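Long-range contact in hypothetical protein Atu2144 (Agrobacterium tumefaciens, PDB 2ODF), which is of unknown function but belongs to the N-formylglutamate amidohydrolase family, so it may be a zinc-dependent amidohydrolase: residues L28-Q40 against L52-A64. Sequence-based numbering, arbitrary orientation.
Sequences LLVCEHASATIPQ and LSSHAAWDPGALA
The backbone N of D59 donates a nearly straight hydrogen bond to H33 O (2.9 Å, 174°), lying in the carbonyl plane. H33 ND1 makes two weak hydrogen bonds to the D59 carboxylate, to OD1 at 3.1 Å and to OD2 at 3.4 Å; both are bent. Ring and carboxylate planes stand 74° apart. Each side chain has a firmer partner: H33 NE2 is hydrogen-bonded to D88 OD1, and D59 OD2 accepts from the backbone N of S155. Two waters extend the polar link. One donates to A34 O and D59 O and accepts from L63 N, at the first turn of helix 62-73. The other joins A36 O to L52 O.

H33 sits in the C31-A34 type I turn, just past the C-terminal end of strand 27-31 in the mixed sheet. The contact lies on the strand-to-helix connection of a beta-alpha-beta crossover from strand 27-31 through helix 62-73 to the adjacent parallel strand 77-80. The H154 ring meets that of H33 edge-to-face, and D59 also touches H154. In a family of the zinc exopeptidase clan this strand end may border the active site.

A36 CB lies over one face of the W58 indole, 4.0 Å from the five-membered ring centroid, as a CH-pi contact. P60 CA covers the opposite face. A34 O approaches the ring edge in plane, 3.4 Å from W58 CE3. A36 CB also touches A57 CB. On the helix side, A34 CB packs against L63 CB at 3.9 Å, and C31 SG reaches A62 CB. At the far end, I38 CG1 meets L52 CD2 at 4.1 Å, the two side chains crossing at about a right angle.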
loop_
_atom_site.group_PDB
_atom_site.type_symbol
_atom_site.label_atom_id
_atom_site.label_comp_id
_atom_site.label_asym_id
_atom_site.label_seq_id
_atom_site.Cartn_x
_atom_site.Cartn_y
_atom_site.Cartn_z
ATOM N N LEU A 28 5.164 -7.577 22.578
ATOM C CA LEU A 28 4.427 -6.577 21.787
ATOM C C LEU A 28 3.214 -7.279 21.207
ATOM O O LEU A 28 3.340 -8.192 20.360
ATOM C CB LEU A 28 5.303 -6.013 20.667
ATOM C CG LEU A 28 4.690 -4.922 19.754
ATOM C CD1 LEU A 28 4.149 -3.702 20.518
ATOM C CD2 LEU A 28 5.683 -4.486 18.627
ATOM N N LEU A 29 2.046 -6.907 21.722
ATOM C CA LEU A 29 0.796 -7.512 21.336
ATOM C C LEU A 29 0.229 -6.771 20.132
ATOM O O LEU A 29 0.259 -5.526 20.092
ATOM C CB LEU A 29 -0.202 -7.479 22.488
ATOM C CG LEU A 29 0.140 -8.333 23.722
ATOM C CD1 LEU A 29 -0.570 -7.837 25.025
ATOM C CD2 LEU A 29 -0.125 -9.821 23.439
ATOM N N VAL A 30 -0.268 -7.548 19.165
ATOM C CA VAL A 30 -0.828 -7.039 17.897
ATOM C C VAL A 30 -2.186 -7.705 17.630
ATOM O O VAL A 30 -2.311 -8.932 17.691
ATOM C CB VAL A 30 0.141 -7.285 16.705
ATOM C CG1 VAL A 30 -0.462 -6.752 15.378
ATOM C CG2 VAL A 30 1.557 -6.680 17.042
ATOM N N CYS A 31 -3.193 -6.899 17.333
ATOM C CA CYS A 31 -4.542 -7.401 17.088
ATOM C C CYS A 31 -5.141 -6.739 15.850
ATOM O O CYS A 31 -5.741 -5.665 15.928
ATOM C CB CYS A 31 -5.425 -7.163 18.327
ATOM S SG CYS A 31 -6.953 -8.056 18.245
ATOM N N GLU A 32 -4.947 -7.389 14.698
ATOM C CA GLU A 32 -5.410 -6.874 13.410
ATOM C C GLU A 32 -6.950 -6.906 13.266
ATOM O O GLU A 32 -7.539 -6.032 12.622
ATOM C CB GLU A 32 -4.782 -7.658 12.262
ATOM C CG GLU A 32 -3.278 -7.784 12.284
ATOM C CD GLU A 32 -2.837 -9.070 12.906
ATOM O OE1 GLU A 32 -3.324 -9.376 14.012
ATOM O OE2 GLU A 32 -2.007 -9.774 12.305
ATOM N N HIS A 33 -7.597 -7.874 13.913
ATOM C CA HIS A 33 -9.050 -8.053 13.777
ATOM C C HIS A 33 -9.824 -7.617 15.003
ATOM O O HIS A 33 -10.877 -8.169 15.311
ATOM C CB HIS A 33 -9.382 -9.506 13.404
ATOM C CG HIS A 33 -8.736 -9.970 12.131
ATOM N ND1 HIS A 33 -8.536 -11.299 11.845
ATOM C CD2 HIS A 33 -8.200 -9.278 11.092
ATOM C CE1 HIS A 33 -7.936 -11.418 10.671
ATOM N NE2 HIS A 33 -7.702 -10.204 10.199
ATOM N N ALA A 34 -9.325 -6.563 15.644
ATOM C CA ALA A 34 -9.771 -6.085 16.938
ATOM C C ALA A 34 -11.172 -5.490 16.905
ATOM O O ALA A 34 -11.899 -5.568 17.899
ATOM C CB ALA A 34 -8.785 -4.998 17.456
ATOM N N SER A 35 -11.529 -4.871 15.780
ATOM C CA SER A 35 -12.711 -3.999 15.732
ATOM C C SER A 35 -13.600 -4.226 14.526
ATOM O O SER A 35 -13.128 -4.388 13.412
ATOM C CB SER A 35 -12.285 -2.532 15.800
ATOM O OG SER A 35 -13.430 -1.689 15.637
ATOM N N ALA A 36 -14.902 -4.202 14.776
ATOM C CA ALA A 36 -15.924 -4.442 13.770
ATOM C C ALA A 36 -16.413 -3.145 13.112
ATOM O O ALA A 36 -17.246 -3.197 12.194
ATOM C CB ALA A 36 -17.082 -5.168 14.416
ATOM N N THR A 37 -15.874 -2.005 13.548
ATOM C CA THR A 37 -16.316 -0.700 13.085
ATOM C C THR A 37 -16.112 -0.512 11.560
ATOM O O THR A 37 -15.053 -0.800 11.016
ATOM C CB THR A 37 -15.626 0.434 13.822
ATOM O OG1 THR A 37 -15.746 0.227 15.248
ATOM C CG2 THR A 37 -16.272 1.767 13.439
ATOM N N ILE A 38 -17.171 -0.071 10.899
ATOM C CA ILE A 38 -17.139 0.267 9.475
ATOM C C ILE A 38 -17.100 1.792 9.417
ATOM O O ILE A 38 -17.981 2.455 9.992
ATOM C CB ILE A 38 -18.406 -0.225 8.707
ATOM C CG1 ILE A 38 -18.709 -1.716 8.948
ATOM C CG2 ILE A 38 -18.260 0.063 7.197
ATOM C CD1 ILE A 38 -17.570 -2.667 8.645
ATOM N N PRO A 39 -16.098 2.366 8.718
ATOM C CA PRO A 39 -16.089 3.811 8.556
ATOM C C PRO A 39 -17.403 4.282 7.935
ATOM O O PRO A 39 -17.972 3.575 7.112
ATOM C CB PRO A 39 -14.924 4.064 7.598
ATOM C CG PRO A 39 -14.058 2.893 7.735
ATOM C CD PRO A 39 -14.949 1.736 8.036
ATOM N N GLN A 40 -17.867 5.442 8.380
ATOM C CA GLN A 40 -19.158 6.003 7.991
ATOM C C GLN A 40 -19.294 6.006 6.471
ATOM O O GLN A 40 -20.332 5.640 5.945
ATOM C CB GLN A 40 -19.305 7.427 8.560
ATOM C CG GLN A 40 -20.758 7.942 8.554
ATOM C CD GLN A 40 -20.857 9.462 8.740
ATOM O OE1 GLN A 40 -21.277 9.930 9.802
ATOM N NE2 GLN A 40 -20.484 10.231 7.709
ATOM N N LEU A 52 -23.051 -7.900 9.982
ATOM C CA LEU A 52 -22.178 -6.813 10.461
ATOM C C LEU A 52 -21.813 -6.967 11.938
ATOM O O LEU A 52 -20.792 -6.448 12.385
ATOM C CB LEU A 52 -22.829 -5.454 10.237
ATOM C CG LEU A 52 -22.874 -4.924 8.805
ATOM C CD1 LEU A 52 -23.761 -3.685 8.780
ATOM C CD2 LEU A 52 -21.492 -4.635 8.237
ATOM N N SER A 53 -22.659 -7.682 12.682
ATOM C CA SER A 53 -22.424 -7.928 14.116
ATOM C C SER A 53 -21.799 -9.313 14.333
ATOM O O SER A 53 -21.624 -9.776 15.479
ATOM C CB SER A 53 -23.752 -7.796 14.857
ATOM O OG SER A 53 -24.628 -8.845 14.486
ATOM N N SER A 54 -21.433 -9.971 13.238
ATOM C CA SER A 54 -20.903 -11.327 13.308
ATOM C C SER A 54 -19.391 -11.318 13.224
ATOM O O SER A 54 -18.776 -10.273 13.087
ATOM C CB SER A 54 -21.460 -12.188 12.157
ATOM O OG SER A 54 -20.853 -11.847 10.909
ATOM N N HIS A 55 -18.826 -12.521 13.269
ATOM C CA HIS A 55 -17.396 -12.741 13.059
ATOM C C HIS A 55 -16.876 -12.386 11.664
ATOM O O HIS A 55 -15.663 -12.377 11.483
ATOM C CB HIS A 55 -17.037 -14.199 13.375
ATOM C CG HIS A 55 -17.608 -15.172 12.395
ATOM N ND1 HIS A 55 -16.931 -15.572 11.269
ATOM C CD2 HIS A 55 -18.820 -15.778 12.344
ATOM C CE1 HIS A 55 -17.693 -16.390 10.566
ATOM N NE2 HIS A 55 -18.843 -16.534 11.198
ATOM N N ALA A 56 -17.755 -12.098 10.675
ATOM C CA ALA A 56 -17.301 -11.571 9.374
ATOM C C ALA A 56 -16.531 -10.247 9.547
ATOM O O ALA A 56 -15.561 -9.986 8.831
ATOM C CB ALA A 56 -18.491 -11.337 8.409
ATOM N N ALA A 57 -16.990 -9.432 10.499
ATOM C CA ALA A 57 -16.500 -8.071 10.700
ATOM C C ALA A 57 -15.325 -7.933 11.650
ATOM O O ALA A 57 -14.650 -6.911 11.616
ATOM C CB ALA A 57 -17.626 -7.174 11.175
ATOM N N TRP A 58 -15.085 -8.928 12.492
ATOM C CA TRP A 58 -14.035 -8.861 13.503
ATOM C C TRP A 58 -13.783 -10.235 14.120
ATOM O O TRP A 58 -14.472 -11.204 13.797
ATOM C CB TRP A 58 -14.421 -7.842 14.588
ATOM C CG TRP A 58 -15.524 -8.290 15.502
ATOM C CD1 TRP A 58 -16.614 -9.041 15.182
ATOM C CD2 TRP A 58 -15.629 -8.010 16.890
ATOM N NE1 TRP A 58 -17.380 -9.238 16.284
ATOM C CE2 TRP A 58 -16.803 -8.608 17.347
ATOM C CE3 TRP A 58 -14.836 -7.294 17.797
ATOM C CZ2 TRP A 58 -17.213 -8.525 18.681
ATOM C CZ3 TRP A 58 -15.244 -7.203 19.104
ATOM C CH2 TRP A 58 -16.427 -7.816 19.539
ATOM N N ASP A 59 -12.758 -10.319 14.961
ATOM C CA ASP A 59 -12.506 -11.501 15.804
ATOM C C ASP A 59 -13.111 -11.184 17.170
ATOM O O ASP A 59 -12.477 -10.501 18.003
ATOM C CB ASP A 59 -11.006 -11.748 15.982
ATOM C CG ASP A 59 -10.337 -12.298 14.753
ATOM O OD1 ASP A 59 -10.917 -12.235 13.630
ATOM O OD2 ASP A 59 -9.168 -12.743 14.896
ATOM N N PRO A 60 -14.334 -11.678 17.429
ATOM C CA PRO A 60 -14.947 -11.414 18.735
ATOM C C PRO A 60 -14.104 -11.974 19.864
ATOM O O PRO A 60 -13.601 -13.101 19.764
ATOM C CB PRO A 60 -16.294 -12.158 18.684
ATOM C CG PRO A 60 -16.419 -12.748 17.349
ATOM C CD PRO A 60 -15.153 -12.554 16.569
ATOM N N GLY A 61 -13.918 -11.170 20.900
ATOM C CA GLY A 61 -13.156 -11.577 22.071
ATOM C C GLY A 61 -11.678 -11.232 21.997
ATOM O O GLY A 61 -11.039 -11.147 23.016
ATOM N N ALA A 62 -11.137 -11.081 20.786
ATOM C CA ALA A 62 -9.684 -11.008 20.604
ATOM C C ALA A 62 -9.051 -9.747 21.217
ATOM O O ALA A 62 -8.023 -9.836 21.886
ATOM C CB ALA A 62 -9.323 -11.151 19.106
ATOM N N LEU A 63 -9.635 -8.576 20.977
ATOM C CA LEU A 63 -9.135 -7.332 21.559
ATOM C C LEU A 63 -9.287 -7.374 23.094
ATOM O O LEU A 63 -8.433 -6.883 23.825
ATOM C CB LEU A 63 -9.883 -6.125 20.978
ATOM C CG LEU A 63 -9.518 -4.758 21.474
ATOM C CD1 LEU A 63 -8.024 -4.560 21.244
ATOM C CD2 LEU A 63 -10.412 -3.645 20.798
ATOM N N ALA A 64 -10.361 -8.007 23.563
ATOM C CA ALA A 64 -10.665 -8.042 24.986
ATOM C C ALA A 64 -9.598 -8.853 25.691
ATOM O O ALA A 64 -9.076 -8.427 26.728
ATOM C CB ALA A 64 -12.054 -8.669 25.218
HETATM O O HOH W 1 -11.879 -8.131 19.136
HETATM O O HOH W 2 -19.730 -4.017 11.668
#